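Local coordinates for protein xylan esterase, putative, AXE2C (Cellvibrio japonicus, PDB 2WAA) that removes acetyl groups from xylan and glucomannan during the breakdown of plant cell wall polysaccharides, at residues V256-L259 / L260-P264. Numbering follows the deposited sequence.
Sequences VRTL and LDNHP
L260, D261, N262 and H263 each donate a backbone N-H to the carbonyl four residues back, and together they show how an alpha helix runs out at its C-terminal end. Two of the bonds are short: L260 N reaches V256 O at 2.8 Å, and N262 N meets T258 O at the same 2.8 Å. The last, from H263 N to L259 O at 3.0 Å, is the most bent of the four, with an N-H...O angle of 132°. H263 is itself the first residue to leave helical geometry, and P264, lacking an N-H, cannot prolong the series. The H263 side chain still bends back, CD2 lying 3.3 Å from L259 O, obliquely to the ring. Its ND1 is hydrogen-bonded to Q225 and its NE2 to Y206, two bonds that should hold the ring's rotation; CB of N262 sits over one face, toward the rim.

One turn apart, the side chains of T258 and N262 lie side by side and point the same way. With OG1 of T258 beside the backbone N (chi1 -64°), the methyl CG2 is the branch that faces N262, 3.5 Å from its ND2, whose hydrogen-bond partner is Y206 OH. On the apolar side, the V256 and L260 side chains cross at a slant, with CG1 of V256 in apolar contact with CD1 of L260 at 4.0 Å.

Within this GDSL-type hydrolase domain, V256, L259 and L260 pack on I268 of strand 267-270, and V256 and L260 also touch V300 of strand 300-302. V256 and R257 meet L295 of helix 278-295, while R299 hydrogen-bonds to the carbonyls of L260 and H263. Helix 245-262 thus ends within the beta-alpha-beta crossover between parallel neighbours 228-231 and 267-270.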
loop_
_atom_site.group_PDB
_atom_site.type_symbol
_atom_site.label_atom_id
_atom_site.label_comp_id
_atom_site.label_asym_id
_atom_site.label_seq_id
_atom_site.Cartn_x
_atom_site.Cartn_y
_atom_site.Cartn_z
ATOM N N VAL A 256 -13.924 -6.560 11.872
ATOM C CA VAL A 256 -14.349 -7.147 10.613
ATOM C C VAL A 256 -15.822 -6.790 10.424
ATOM O O VAL A 256 -16.241 -6.527 9.313
ATOM C CB VAL A 256 -14.132 -8.656 10.582
ATOM C CG1 VAL A 256 -14.806 -9.292 9.358
ATOM C CG2 VAL A 256 -12.599 -8.964 10.607
ATOM N N ARG A 257 -16.578 -6.696 11.520
ATOM C CA ARG A 257 -17.936 -6.156 11.398
ATOM C C ARG A 257 -17.975 -4.745 10.788
ATOM O O ARG A 257 -18.835 -4.448 9.955
ATOM C CB ARG A 257 -18.669 -6.205 12.738
ATOM C CG ARG A 257 -19.162 -7.573 13.045
ATOM C CD ARG A 257 -19.995 -7.628 14.336
ATOM N NE ARG A 257 -20.353 -9.033 14.525
ATOM C CZ ARG A 257 -20.344 -9.672 15.690
ATOM N NH1 ARG A 257 -20.005 -9.029 16.811
ATOM N NH2 ARG A 257 -20.663 -10.970 15.719
ATOM N N THR A 258 -17.053 -3.865 11.190
ATOM C CA THR A 258 -16.926 -2.568 10.553
ATOM C C THR A 258 -16.621 -2.688 9.053
ATOM O O THR A 258 -17.226 -1.997 8.210
ATOM C CB THR A 258 -15.788 -1.751 11.242
ATOM O OG1 THR A 258 -16.152 -1.494 12.616
ATOM C CG2 THR A 258 -15.521 -0.398 10.499
ATOM N N LEU A 259 -15.684 -3.568 8.704
ATOM C CA LEU A 259 -15.358 -3.745 7.310
ATOM C C LEU A 259 -16.585 -4.210 6.521
ATOM O O LEU A 259 -16.831 -3.761 5.389
ATOM C CB LEU A 259 -14.258 -4.790 7.131
ATOM C CG LEU A 259 -12.920 -4.379 7.723
ATOM C CD1 LEU A 259 -11.963 -5.541 7.499
ATOM C CD2 LEU A 259 -12.372 -3.084 7.047
ATOM N N LEU A 260 -17.296 -5.174 7.085
ATOM C CA LEU A 260 -18.412 -5.801 6.370
ATOM C C LEU A 260 -19.494 -4.742 6.089
ATOM O O LEU A 260 -20.142 -4.745 5.038
ATOM C CB LEU A 260 -19.013 -6.925 7.234
ATOM C CG LEU A 260 -18.215 -8.269 7.299
ATOM C CD1 LEU A 260 -18.731 -9.163 8.474
ATOM C CD2 LEU A 260 -18.272 -9.000 6.008
ATOM N N ASP A 261 -19.706 -3.891 7.069
ATOM C CA ASP A 261 -20.726 -2.839 7.001
ATOM C C ASP A 261 -20.269 -1.718 6.053
ATOM O O ASP A 261 -21.038 -1.255 5.221
ATOM C CB ASP A 261 -20.978 -2.300 8.413
ATOM C CG ASP A 261 -21.842 -1.075 8.417
ATOM O OD1 ASP A 261 -22.776 -1.031 7.568
ATOM O OD2 ASP A 261 -21.600 -0.152 9.245
ATOM N N ASN A 262 -19.007 -1.300 6.144
ATOM C CA ASN A 262 -18.501 -0.244 5.234
ATOM C C ASN A 262 -18.389 -0.617 3.768
ATOM O O ASN A 262 -18.417 0.261 2.899
ATOM C CB ASN A 262 -17.106 0.232 5.693
ATOM C CG ASN A 262 -17.158 1.026 6.979
ATOM O OD1 ASN A 262 -18.252 1.315 7.494
ATOM N ND2 ASN A 262 -15.993 1.375 7.516
ATOM N N HIS A 263 -18.237 -1.918 3.488
ATOM C CA HIS A 263 -17.933 -2.419 2.130
ATOM C C HIS A 263 -18.863 -3.590 1.874
ATOM O O HIS A 263 -18.447 -4.779 1.968
ATOM C CB HIS A 263 -16.487 -2.917 2.104
ATOM C CG HIS A 263 -15.508 -1.901 2.614
ATOM N ND1 HIS A 263 -15.259 -0.717 1.950
ATOM C CD2 HIS A 263 -14.734 -1.884 3.727
ATOM C CE1 HIS A 263 -14.352 -0.021 2.627
ATOM N NE2 HIS A 263 -14.028 -0.705 3.715
ATOM N N PRO A 264 -20.150 -3.284 1.614
ATOM C CA PRO A 264 -21.175 -4.321 1.648
ATOM C C PRO A 264 -20.973 -5.354 0.568
ATOM O O PRO A 264 -21.489 -6.470 0.686
ATOM C CB PRO A 264 -22.495 -3.540 1.414
ATOM C CG PRO A 264 -22.068 -2.220 0.814
ATOM C CD PRO A 264 -20.726 -1.928 1.445
#